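Local coordinates for photosystem II stability/assembly factor HCF136, chloroplastic (Cyanidioschyzon merolae, PDB 5OJ3), which is probably essential for photosystem II biogenesis, being required for assembly of an early intermediate that contains D2 and cytochrome b559, at residues V119-F125 with Y410-F415; P220-E224 with V234-G238; G382-M386 with R398-K404; A407-K411 with V422-V428. All blocks are in the same frame, centred on the assembly; numbering follows the deposited sequence.

Contact 1: V119-F125 with Y410-F415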
loop_
_atom_site.group_PDB
_atom_site.type_symbol
_atom_site.label_atom_id
_atom_site.label_comp_id
_atom_site.label_asym_id
_atom_site.label_seq_id
_atom_site.Cartn_x
_atom_site.Cartn_y
_atom_site.Cartn_z
ATOM N N VAL A 119 11.304 -7.631 -9.315
ATOM C CA VAL A 119 10.594 -7.617 -8.035
ATOM C C VAL A 119 9.177 -7.096 -8.230
ATOM O O VAL A 119 8.959 -6.044 -8.846
ATOM C CB VAL A 119 11.346 -6.819 -6.949
ATOM C CG1 VAL A 119 11.711 -5.418 -7.378
ATOM C CG2 VAL A 119 10.512 -6.799 -5.648
ATOM N N LEU A 120 8.215 -7.852 -7.702
ATOM C CA LEU A 120 6.792 -7.601 -7.890
ATOM C C LEU A 120 6.320 -6.455 -7.002
ATOM O O LEU A 120 6.663 -6.396 -5.817
ATOM C CB LEU A 120 6.003 -8.864 -7.557
ATOM C CG LEU A 120 6.532 -10.166 -8.151
ATOM C CD1 LEU A 120 5.641 -11.306 -7.746
ATOM C CD2 LEU A 120 6.621 -10.087 -9.653
ATOM N N PHE A 121 5.537 -5.539 -7.575
ATOM C CA PHE A 121 5.118 -4.355 -6.841
ATOM C C PHE A 121 3.630 -4.275 -6.547
ATOM O O PHE A 121 3.261 -3.733 -5.503
ATOM C CB PHE A 121 5.546 -3.088 -7.585
ATOM C CG PHE A 121 6.881 -2.588 -7.155
ATOM C CD1 PHE A 121 8.033 -3.291 -7.460
ATOM C CD2 PHE A 121 6.983 -1.443 -6.382
ATOM C CE1 PHE A 121 9.266 -2.838 -7.041
ATOM C CE2 PHE A 121 8.209 -0.994 -5.950
ATOM C CZ PHE A 121 9.358 -1.685 -6.285
ATOM N N ASP A 122 2.765 -4.781 -7.424
ATOM C CA ASP A 122 1.338 -4.751 -7.133
ATOM C C ASP A 122 0.603 -5.746 -8.018
ATOM O O ASP A 122 1.090 -6.156 -9.075
ATOM C CB ASP A 122 0.745 -3.351 -7.312
ATOM C CG ASP A 122 -0.585 -3.191 -6.600
ATOM O OD1 ASP A 122 -0.919 -4.064 -5.772
ATOM O OD2 ASP A 122 -1.301 -2.204 -6.875
ATOM N N ILE A 123 -0.586 -6.118 -7.558
ATOM C CA ILE A 123 -1.483 -7.022 -8.267
ATOM C C ILE A 123 -2.911 -6.590 -7.963
ATOM O O ILE A 123 -3.229 -6.213 -6.832
ATOM C CB ILE A 123 -1.218 -8.492 -7.868
ATOM C CG1 ILE A 123 -2.092 -9.453 -8.674
ATOM C CG2 ILE A 123 -1.402 -8.697 -6.369
ATOM C CD1 ILE A 123 -1.785 -10.907 -8.406
ATOM N N ASP A 124 -3.771 -6.623 -8.980
ATOM C CA ASP A 124 -5.178 -6.298 -8.788
ATOM C C ASP A 124 -6.001 -7.084 -9.799
ATOM O O ASP A 124 -5.486 -7.547 -10.818
ATOM C CB ASP A 124 -5.435 -4.789 -8.924
ATOM C CG ASP A 124 -6.802 -4.376 -8.397
ATOM O OD1 ASP A 124 -7.414 -5.163 -7.649
ATOM O OD2 ASP A 124 -7.263 -3.263 -8.724
ATOM N N PHE A 125 -7.295 -7.222 -9.508
ATOM C CA PHE A 125 -8.174 -8.083 -10.284
ATOM C C PHE A 125 -9.384 -7.308 -10.788
ATOM O O PHE A 125 -9.948 -6.479 -10.069
ATOM C CB PHE A 125 -8.633 -9.287 -9.452
ATOM C CG PHE A 125 -7.601 -10.373 -9.345
ATOM C CD1 PHE A 125 -7.512 -11.360 -10.310
ATOM C CD2 PHE A 125 -6.712 -10.400 -8.284
ATOM C CE1 PHE A 125 -6.557 -12.356 -10.220
ATOM C CE2 PHE A 125 -5.756 -11.394 -8.187
ATOM C CZ PHE A 125 -5.679 -12.373 -9.157
ATOM N N TYR A 410 7.949 -8.341 0.509
ATOM C CA TYR A 410 7.726 -6.912 0.683
ATOM C C TYR A 410 6.274 -6.506 0.905
ATOM O O TYR A 410 6.039 -5.455 1.509
ATOM C CB TYR A 410 8.257 -6.140 -0.536
ATOM C CG TYR A 410 9.757 -6.208 -0.720
ATOM C CD1 TYR A 410 10.609 -6.332 0.370
ATOM C CD2 TYR A 410 10.321 -6.155 -1.989
ATOM C CE1 TYR A 410 11.981 -6.395 0.202
ATOM C CE2 TYR A 410 11.691 -6.218 -2.167
ATOM C CZ TYR A 410 12.516 -6.337 -1.069
ATOM O OH TYR A 410 13.880 -6.401 -1.245
ATOM N N LYS A 411 5.302 -7.293 0.444
ATOM C CA LYS A 411 3.938 -6.787 0.366
ATOM C C LYS A 411 2.946 -7.941 0.431
ATOM O O LYS A 411 3.134 -8.966 -0.229
ATOM C CB LYS A 411 3.739 -5.978 -0.919
ATOM C CG LYS A 411 2.439 -5.199 -1.000
ATOM C CD LYS A 411 2.252 -4.635 -2.401
ATOM C CE LYS A 411 0.789 -4.402 -2.733
ATOM N NZ LYS A 411 0.191 -3.368 -1.846
ATOM N N ILE A 412 1.886 -7.757 1.217
ATOM C CA ILE A 412 0.784 -8.708 1.308
ATOM C C ILE A 412 -0.512 -7.994 0.946
ATOM O O ILE A 412 -0.750 -6.860 1.375
ATOM C CB ILE A 412 0.686 -9.345 2.709
ATOM C CG1 ILE A 412 2.078 -9.716 3.228
ATOM C CG2 ILE A 412 -0.230 -10.562 2.680
ATOM C CD1 ILE A 412 2.063 -10.510 4.521
ATOM N N LYS A 413 -1.353 -8.672 0.163
ATOM C CA LYS A 413 -2.604 -8.110 -0.338
ATOM C C LYS A 413 -3.673 -9.187 -0.403
ATOM O O LYS A 413 -3.482 -10.212 -1.061
ATOM C CB LYS A 413 -2.392 -7.485 -1.717
ATOM C CG LYS A 413 -3.518 -6.608 -2.207
ATOM C CD LYS A 413 -3.188 -6.067 -3.574
ATOM C CE LYS A 413 -4.094 -4.909 -3.923
ATOM N NZ LYS A 413 -3.339 -3.907 -4.729
ATOM N N PHE A 414 -4.788 -8.958 0.281
ATOM C CA PHE A 414 -5.941 -9.839 0.198
ATOM C C PHE A 414 -7.012 -9.237 -0.702
ATOM O O PHE A 414 -7.105 -8.017 -0.858
ATOM C CB PHE A 414 -6.533 -10.112 1.585
ATOM C CG PHE A 414 -5.702 -11.031 2.434
ATOM C CD1 PHE A 414 -4.522 -10.594 3.010
ATOM C CD2 PHE A 414 -6.103 -12.342 2.652
ATOM C CE1 PHE A 414 -3.757 -11.442 3.790
ATOM C CE2 PHE A 414 -5.341 -13.195 3.429
ATOM C CZ PHE A 414 -4.167 -12.743 4.000
ATOM N N PHE A 415 -7.824 -10.115 -1.289
ATOM C CA PHE A 415 -9.041 -9.747 -2.018
ATOM C C PHE A 415 -10.147 -10.605 -1.421
ATOM O O PHE A 415 -10.437 -11.696 -1.918
ATOM C CB PHE A 415 -8.921 -9.949 -3.523
ATOM C CG PHE A 415 -7.852 -9.124 -4.171
ATOM C CD1 PHE A 415 -6.520 -9.485 -4.089
ATOM C CD2 PHE A 415 -8.190 -7.975 -4.865
ATOM C CE1 PHE A 415 -5.542 -8.715 -4.693
ATOM C CE2 PHE A 415 -7.219 -7.202 -5.467
ATOM C CZ PHE A 415 -5.893 -7.574 -5.384
#

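Contact 2: P220-E224 with V234-G238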
loop_
_atom_site.group_PDB
_atom_site.type_symbol
_atom_site.label_atom_id
_atom_site.label_comp_id
_atom_site.label_asym_id
_atom_site.label_seq_id
_atom_site.Cartn_x
_atom_site.Cartn_y
_atom_site.Cartn_z
ATOM N N PRO A 220 -16.214 4.640 -13.741
ATOM C CA PRO A 220 -16.015 4.932 -15.169
ATOM C C PRO A 220 -15.259 6.236 -15.370
ATOM O O PRO A 220 -15.699 7.305 -14.936
ATOM C CB PRO A 220 -17.445 5.013 -15.713
ATOM C CG PRO A 220 -18.265 4.225 -14.739
ATOM C CD PRO A 220 -17.636 4.466 -13.403
ATOM N N ASN A 221 -14.098 6.136 -16.021
ATOM C CA ASN A 221 -13.263 7.282 -16.382
ATOM C C ASN A 221 -12.849 8.110 -15.168
ATOM O O ASN A 221 -12.529 9.295 -15.303
ATOM C CB ASN A 221 -13.972 8.173 -17.410
ATOM C CG ASN A 221 -14.641 7.374 -18.514
ATOM O OD1 ASN A 221 -14.044 6.463 -19.088
ATOM N ND2 ASN A 221 -15.893 7.707 -18.811
ATOM N N CYS A 222 -12.830 7.507 -13.980
ATOM C CA CYS A 222 -12.612 8.227 -12.733
ATOM C C CYS A 222 -11.512 7.543 -11.936
ATOM O O CYS A 222 -11.516 6.315 -11.798
ATOM C CB CYS A 222 -13.908 8.293 -11.914
ATOM S SG CYS A 222 -13.844 9.368 -10.464
ATOM N N ALA A 223 -10.575 8.333 -11.414
ATOM C CA ALA A 223 -9.457 7.792 -10.653
ATOM C C ALA A 223 -8.816 8.903 -9.832
ATOM O O ALA A 223 -8.804 10.067 -10.241
ATOM C CB ALA A 223 -8.413 7.145 -11.569
ATOM N N GLU A 224 -8.276 8.525 -8.674
ATOM C CA GLU A 224 -7.566 9.443 -7.793
ATOM C C GLU A 224 -6.092 9.070 -7.737
ATOM O O GLU A 224 -5.750 7.903 -7.522
ATOM C CB GLU A 224 -8.165 9.439 -6.385
ATOM C CG GLU A 224 -9.439 10.260 -6.248
ATOM C CD GLU A 224 -9.950 10.310 -4.820
ATOM O OE1 GLU A 224 -9.294 9.720 -3.935
ATOM O OE2 GLU A 224 -11.006 10.935 -4.583
ATOM N N VAL A 234 -7.912 14.041 -8.651
ATOM C CA VAL A 234 -8.933 13.191 -9.260
ATOM C C VAL A 234 -9.065 13.591 -10.729
ATOM O O VAL A 234 -9.027 14.781 -11.065
ATOM C CB VAL A 234 -10.294 13.293 -8.526
ATOM C CG1 VAL A 234 -10.722 14.751 -8.339
ATOM C CG2 VAL A 234 -11.382 12.470 -9.247
ATOM N N THR A 235 -9.163 12.600 -11.610
ATOM C CA THR A 235 -9.599 12.800 -12.983
ATOM C C THR A 235 -10.992 12.205 -13.116
ATOM O O THR A 235 -11.322 11.222 -12.447
ATOM C CB THR A 235 -8.635 12.138 -13.996
ATOM O OG1 THR A 235 -8.978 12.535 -15.329
ATOM C CG2 THR A 235 -8.680 10.621 -13.905
ATOM N N GLU A 236 -11.827 12.834 -13.938
ATOM C CA GLU A 236 -13.152 12.312 -14.216
ATOM C C GLU A 236 -13.389 12.113 -15.703
ATOM O O GLU A 236 -14.476 11.669 -16.085
ATOM C CB GLU A 236 -14.232 13.238 -13.639
ATOM C CG GLU A 236 -14.235 13.308 -12.120
ATOM C CD GLU A 236 -15.237 14.311 -11.582
ATOM O OE1 GLU A 236 -15.927 14.964 -12.396
ATOM O OE2 GLU A 236 -15.334 14.449 -10.344
ATOM N N ASN A 237 -12.405 12.422 -16.544
ATOM C CA ASN A 237 -12.485 12.249 -17.988
ATOM C C ASN A 237 -11.382 11.318 -18.484
ATOM O O ASN A 237 -10.828 11.501 -19.570
ATOM C CB ASN A 237 -12.422 13.598 -18.700
ATOM C CG ASN A 237 -11.216 14.423 -18.288
ATOM O OD1 ASN A 237 -10.269 13.913 -17.688
ATOM N ND2 ASN A 237 -11.243 15.708 -18.616
ATOM N N GLY A 238 -11.039 10.319 -17.676
ATOM C CA GLY A 238 -10.113 9.288 -18.108
ATOM C C GLY A 238 -8.663 9.707 -18.209
ATOM O O GLY A 238 -7.912 9.121 -18.993
#

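Contact 3: G382-M386 with R398-K404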
loop_
_atom_site.group_PDB
_atom_site.type_symbol
_atom_site.label_atom_id
_atom_site.label_comp_id
_atom_site.label_asym_id
_atom_site.label_seq_id
_atom_site.Cartn_x
_atom_site.Cartn_y
_atom_site.Cartn_z
ATOM N N GLY A 382 11.915 -8.756 7.468
ATOM C CA GLY A 382 13.131 -8.491 6.719
ATOM C C GLY A 382 14.018 -9.701 6.511
ATOM O O GLY A 382 14.797 -9.729 5.553
ATOM N N GLY A 383 13.923 -10.700 7.382
ATOM C CA GLY A 383 14.718 -11.897 7.230
ATOM C C GLY A 383 14.249 -12.837 6.146
ATOM O O GLY A 383 14.727 -13.971 6.068
ATOM N N GLY A 384 13.319 -12.399 5.301
ATOM C CA GLY A 384 12.683 -13.298 4.365
ATOM C C GLY A 384 11.643 -14.181 5.006
ATOM O O GLY A 384 11.240 -15.185 4.410
ATOM N N SER A 385 11.194 -13.832 6.207
ATOM C CA SER A 385 10.269 -14.644 6.977
ATOM C C SER A 385 8.837 -14.132 6.859
ATOM O O SER A 385 8.558 -13.080 6.279
ATOM C CB SER A 385 10.693 -14.665 8.450
ATOM O OG SER A 385 12.102 -14.724 8.575
ATOM N N MET A 386 7.923 -14.913 7.432
ATOM C CA MET A 386 6.492 -14.641 7.408
ATOM C C MET A 386 5.943 -14.928 8.795
ATOM O O MET A 386 6.101 -16.045 9.299
ATOM C CB MET A 386 5.775 -15.498 6.361
ATOM C CG MET A 386 4.387 -15.000 6.007
ATOM S SD MET A 386 4.412 -13.574 4.911
ATOM C CE MET A 386 4.515 -14.392 3.324
ATOM N N ARG A 398 5.926 -17.299 14.119
ATOM C CA ARG A 398 6.650 -17.263 12.847
ATOM C C ARG A 398 6.430 -18.571 12.100
ATOM O O ARG A 398 6.928 -19.621 12.523
ATOM C CB ARG A 398 8.139 -17.000 13.051
ATOM C CG ARG A 398 8.970 -17.251 11.787
ATOM C CD ARG A 398 10.026 -18.318 11.979
ATOM N NE ARG A 398 10.645 -18.721 10.715
ATOM C CZ ARG A 398 11.801 -18.248 10.258
ATOM N NH1 ARG A 398 12.470 -17.332 10.948
ATOM N NH2 ARG A 398 12.283 -18.682 9.102
ATOM N N ASP A 399 5.686 -18.505 11.006
ATOM C CA ASP A 399 5.346 -19.673 10.206
ATOM C C ASP A 399 6.595 -20.264 9.557
ATOM O O ASP A 399 7.162 -19.635 8.657
ATOM C CB ASP A 399 4.308 -19.267 9.157
ATOM C CG ASP A 399 3.484 -20.432 8.660
ATOM O OD1 ASP A 399 3.130 -20.440 7.467
ATOM O OD2 ASP A 399 3.172 -21.337 9.465
ATOM N N PRO A 400 7.060 -21.448 9.976
ATOM C CA PRO A 400 8.365 -21.942 9.508
ATOM C C PRO A 400 8.353 -22.607 8.141
ATOM O O PRO A 400 9.426 -22.733 7.540
ATOM C CB PRO A 400 8.749 -22.955 10.596
ATOM C CG PRO A 400 7.419 -23.493 11.063
ATOM C CD PRO A 400 6.415 -22.376 10.926
ATOM N N LEU A 401 7.198 -23.027 7.626
ATOM C CA LEU A 401 7.162 -23.741 6.356
ATOM C C LEU A 401 6.971 -22.820 5.159
ATOM O O LEU A 401 7.068 -23.282 4.017
ATOM C CB LEU A 401 6.065 -24.811 6.371
ATOM C CG LEU A 401 4.632 -24.440 6.734
ATOM C CD1 LEU A 401 3.686 -25.373 6.011
ATOM C CD2 LEU A 401 4.418 -24.533 8.235
ATOM N N VAL A 402 6.702 -21.541 5.393
ATOM C CA VAL A 402 6.540 -20.574 4.319
ATOM C C VAL A 402 7.732 -19.629 4.229
ATOM O O VAL A 402 7.928 -18.993 3.179
ATOM C CB VAL A 402 5.216 -19.794 4.477
ATOM C CG1 VAL A 402 5.013 -18.807 3.351
ATOM C CG2 VAL A 402 4.050 -20.778 4.502
ATOM N N SER A 403 8.564 -19.561 5.258
ATOM C CA SER A 403 9.681 -18.633 5.285
ATOM C C SER A 403 10.871 -19.287 4.586
ATOM O O SER A 403 11.340 -20.350 5.012
ATOM C CB SER A 403 10.037 -18.258 6.723
ATOM O OG SER A 403 8.908 -17.789 7.429
ATOM N N LYS A 404 11.345 -18.660 3.513
ATOM C CA LYS A 404 12.596 -19.029 2.879
ATOM C C LYS A 404 13.601 -17.917 3.103
ATOM O O LYS A 404 13.276 -16.743 2.941
ATOM C CB LYS A 404 12.424 -19.257 1.388
ATOM C CG LYS A 404 11.077 -19.820 0.966
ATOM C CD LYS A 404 11.242 -21.061 0.123
ATOM C CE LYS A 404 9.964 -21.854 0.074
ATOM N NZ LYS A 404 9.902 -22.821 1.198
#

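Contact 4: A407-K411 with V422-V428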
loop_
_atom_site.group_PDB
_atom_site.type_symbol
_atom_site.label_atom_id
_atom_site.label_comp_id
_atom_site.label_asym_id
_atom_site.label_seq_id
_atom_site.Cartn_x
_atom_site.Cartn_y
_atom_site.Cartn_z
ATOM N N ALA A 407 15.298 -15.068 -0.251
ATOM C CA ALA A 407 14.252 -14.363 -0.980
ATOM C C ALA A 407 13.545 -13.377 -0.058
ATOM O O ALA A 407 13.233 -13.692 1.094
ATOM C CB ALA A 407 13.249 -15.353 -1.573
ATOM N N ASN A 408 13.283 -12.178 -0.572
ATOM C CA ASN A 408 12.710 -11.104 0.223
ATOM C C ASN A 408 11.207 -10.990 -0.011
ATOM O O ASN A 408 10.708 -11.272 -1.102
ATOM C CB ASN A 408 13.385 -9.776 -0.125
ATOM C CG ASN A 408 14.845 -9.738 0.286
ATOM O OD1 ASN A 408 15.257 -10.416 1.228
ATOM N ND2 ASN A 408 15.640 -8.954 -0.433
ATOM N N LEU A 409 10.487 -10.574 1.033
ATOM C CA LEU A 409 9.031 -10.467 1.001
ATOM C C LEU A 409 8.634 -9.055 1.407
ATOM O O LEU A 409 8.930 -8.626 2.527
ATOM C CB LEU A 409 8.384 -11.503 1.923
ATOM C CG LEU A 409 8.678 -12.950 1.527
ATOM C CD1 LEU A 409 7.907 -13.919 2.397
ATOM C CD2 LEU A 409 8.338 -13.167 0.060
ATOM N N TYR A 410 7.949 -8.341 0.509
ATOM C CA TYR A 410 7.726 -6.912 0.683
ATOM C C TYR A 410 6.274 -6.506 0.905
ATOM O O TYR A 410 6.039 -5.455 1.509
ATOM C CB TYR A 410 8.257 -6.140 -0.536
ATOM C CG TYR A 410 9.757 -6.208 -0.720
ATOM C CD1 TYR A 410 10.609 -6.332 0.370
ATOM C CD2 TYR A 410 10.321 -6.155 -1.989
ATOM C CE1 TYR A 410 11.981 -6.395 0.202
ATOM C CE2 TYR A 410 11.691 -6.218 -2.167
ATOM C CZ TYR A 410 12.516 -6.337 -1.069
ATOM O OH TYR A 410 13.880 -6.401 -1.245
ATOM N N LYS A 411 5.302 -7.293 0.444
ATOM C CA LYS A 411 3.938 -6.787 0.366
ATOM C C LYS A 411 2.946 -7.941 0.431
ATOM O O LYS A 411 3.134 -8.966 -0.229
ATOM C CB LYS A 411 3.739 -5.978 -0.919
ATOM C CG LYS A 411 2.439 -5.199 -1.000
ATOM C CD LYS A 411 2.252 -4.635 -2.401
ATOM C CE LYS A 411 0.789 -4.402 -2.733
ATOM N NZ LYS A 411 0.191 -3.368 -1.846
ATOM N N VAL A 422 1.383 -12.653 -1.900
ATOM C CA VAL A 422 2.536 -11.988 -1.309
ATOM C C VAL A 422 3.544 -11.736 -2.418
ATOM O O VAL A 422 3.868 -12.648 -3.186
ATOM C CB VAL A 422 3.169 -12.823 -0.178
ATOM C CG1 VAL A 422 4.511 -12.231 0.242
ATOM C CG2 VAL A 422 2.225 -12.911 1.009
ATOM N N LEU A 423 4.042 -10.506 -2.499
ATOM C CA LEU A 423 4.935 -10.094 -3.568
ATOM C C LEU A 423 6.321 -9.842 -2.991
ATOM O O LEU A 423 6.460 -9.216 -1.935
ATOM C CB LEU A 423 4.421 -8.837 -4.274
ATOM C CG LEU A 423 2.984 -8.882 -4.799
ATOM C CD1 LEU A 423 2.457 -7.469 -4.990
ATOM C CD2 LEU A 423 2.859 -9.701 -6.075
ATOM N N GLY A 424 7.345 -10.332 -3.684
ATOM C CA GLY A 424 8.702 -10.256 -3.188
ATOM C C GLY A 424 9.689 -9.978 -4.304
ATOM O O GLY A 424 9.318 -9.838 -5.470
ATOM N N ALA A 425 10.956 -9.890 -3.914
ATOM C CA ALA A 425 12.033 -9.680 -4.864
ATOM C C ALA A 425 12.384 -10.988 -5.564
ATOM O O ALA A 425 12.011 -12.079 -5.123
ATOM C CB ALA A 425 13.267 -9.103 -4.167
ATOM N N ASP A 426 13.119 -10.858 -6.671
ATOM C CA ASP A 426 13.507 -11.990 -7.514
ATOM C C ASP A 426 12.267 -12.781 -7.941
ATOM O O ASP A 426 12.241 -14.010 -7.941
ATOM C CB ASP A 426 14.539 -12.863 -6.771
ATOM C CG ASP A 426 15.105 -14.005 -7.619
ATOM O OD1 ASP A 426 14.457 -15.060 -7.789
ATOM O OD2 ASP A 426 16.246 -13.848 -8.102
ATOM N N GLY A 427 11.202 -12.058 -8.277
ATOM C CA GLY A 427 10.056 -12.707 -8.881
ATOM C C GLY A 427 9.366 -13.702 -7.977
ATOM O O GLY A 427 8.805 -14.679 -8.466
ATOM N N VAL A 428 9.445 -13.518 -6.666
ATOM C CA VAL A 428 8.833 -14.444 -5.722
ATOM C C VAL A 428 7.392 -14.008 -5.491
ATOM O O VAL A 428 7.139 -12.889 -5.032
ATOM C CB VAL A 428 9.624 -14.503 -4.407
ATOM C CG1 VAL A 428 8.881 -15.331 -3.388
ATOM C CG2 VAL A 428 11.009 -15.084 -4.651
#

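Contact 1: V119-F125 with Y410-F415
Ring closure of the seven-bladed beta-propeller is the setting of this contact: strand 120-125 and strand 409-414, each an edge strand of its own sheet, are the facing inner strands of the first and last blades. Over the short segments they run nearly parallel, at 11°, with axes 7.9 Å apart, too far for strand pairing, so side chains bridge the gap. Phe-415 buries the most surface here, while Lys-413 makes the charged link. Its CG leaves anti to the backbone N (chi1 -167°), the chain runs extended as far as CE, and a turn at the last torsion delivers NZ to Asp-122. NZ lies 2.6 Å from Asp-122 OD1, on the syn lone pair, in a salt bridge, and 3.1 Å from Ile-123 O, which it reaches tilted out of the carbonyl plane. With an alanine here, Asp-122 would probably lose its salt bridge, keeping just the more distant Lys-411 amine near it, and Ile-123 O one donor. The carboxylate has further partners: OD1 also receives a weak bond from Ile-123 N, and OD2 accepts Val-173 N of the following blade. Asp-124 does likewise with Phe-175 N through OD2, while its OD1 lies at the edge of the Phe-415 ring. At the other end, Val-119 CG2 sits at the edge of the Tyr-410 ring, 3.7 Å from Tyr-410 CD2. Phe-125 and Phe-415 form a T-shaped pair with centroids 5.4 Å apart and planes at 86°; in it Phe-125 CD2 stands over the centre of the Phe-415 ring, 4.0 Å above its plane.

Contact 2: P220-E224 with V234-G238
Peptide groups are the flat units that meet between Ala-223 and Thr-235, and their C=O and N-H groups pair. Thr-235 N approaches Ala-223 O nearly end-on, with a C=O...N angle of 168° at 2.9 Å. In return Ala-223 N gives to Thr-235 O at 3.2 Å. The two bonds define an antiparallel hydrogen-bonded pair in the hairpin of strands 222-227 and 232-235. Ala-223 CB and Thr-235 CG2, 4.2 Å apart, share one sheet face, where Trp-181 of the preceding blade touches both residues. The other face carries the non-hydrogen-bonded pair Glu-224 and Val-234, the CG of Glu-224 resting 3.9 Å from Val-234 CB. Val-234 CG2 also nears Cys-222 SG at 4.1 Å. Past the strand end, Gly-238 N closes on Asn-221 O at 3.0 Å. The polar ends have partners beyond the hairpin pair: Glu-224 OE1 bonds Tyr-283 OH and Thr-235 OG1 bonds Asn-241 O. Chemically, then, main-chain bonds set the register, and side chains pair on each face of this propeller blade, Ala-223 with the Thr-235 methyl on one and the Glu-224 CG with Val-234 on the other.

Contact 3: G382-M386 with R398-K404
A single hydroxyl ties two loops together and closes its own turn here: Ser-403 OG accepts Met-386 N at 3.0 Å and donates to Asp-399 O at 2.8 Å. The first bond crosses between the two segments, with an N-H...O angle of 139°; the second spans the base of the 399-403 turn, closing it within its own segment. The hydroxyl can serve both because Ser-403 OG stands beside its own backbone N, opposite the carbonyl carbon (chi1 -53°), while Ser-403 CB points toward segment 382-386 and lies 3.6 Å from Ser-385 CA. An alanine in place of Ser-403 would probably leave Met-386 N and Asp-399 O without this shared partner and the turn freer to shift. A second, weak bond runs from Asp-399 N to Met-386 O at 3.0 Å, so the two peptide ends of Met-386 are both engaged. Its side chain bends at its second and third torsions, which turns the methyl toward Val-402: Met-386 CE is 4.4 Å from Val-402 CG1, and both residues also pack on Leu-430 of the last blade. Ser-385 CB lies over one face of the Arg-398 guanidinium, toward its rim and 4.0 Å above the plane. Ser-385 OG is 3.5 Å from Arg-398 NH1, which is proximity and not a bond. Gly-384 and Ser-385 together make a G1 beta bulge, both facing Val-381, where the chain turns from strand 377-381 into strand 386-389. The whole is a propeller arrangement: a hairpin turn within one blade, fastened to the loop that carries the chain on to the next.

Contact 4: A407-K411 with V422-V428
Leu-409 meets Val-422 and Val-428 through one branch of its side chain. From CB the chain turns to CG, set beside the backbone N (chi1 -62°), and there it forks: CD2 lies 3.9 Å from Val-422 CG1 and 4.1 Å from Val-428 CG1, crossing both side chains at about a right angle, while CD1 packs against Met-386 of the neighbouring blade. In the backbone, Leu-409 and Gly-424 form a non-hydrogen-bonded antiparallel pair. Next comes a classic beta bulge, in which Leu-423 O receives Tyr-410 N at 3.0 Å and more weakly Lys-411 N at 3.3 Å. Leu-423 N returns a bond to Lys-411 O at 2.9 Å. With the register moved on by one, the aliphatic part of Lys-411 runs alongside Leu-423, pointing the same way, CD to CD1 at 3.8 Å. Near the turn, Ala-425 N reaches Asn-408 O at 3.1 Å from above the carbonyl plane, and Ala-425 CB meets Tyr-410 CE2 at 3.8 Å. The chemistry is divided: backbone bonds hold the hairpin of strands 409-414 and 420-424, while the leucine and valine branches make apolar contacts that continue to Met-386 of the neighbouring blade.

In the fold
Contacts 1, 3 and 4 cluster where the propeller ring closes. Contact 2 lies on the opposite side of the chain's centre from contacts 3 and 4, its centre about 40 Å and 31 Å from theirs, and about 23 Å from contact 1 centre to centre. Strand 409-414 serves two of them, through Tyr-410 and Lys-411, pairing within its blade in contact 4 and facing the first blade in contact 1. Their centres are about 10 Å apart, and Leu-120 N probably bonds Gly-424 O at 3.2 Å. Contact 3 joins through packing: Met-386 CE lies 3.5 Å from Leu-409 CD1 of contact 4, and Met-386 SD 3.9 Å from Ile-412 CD1 of contact 1.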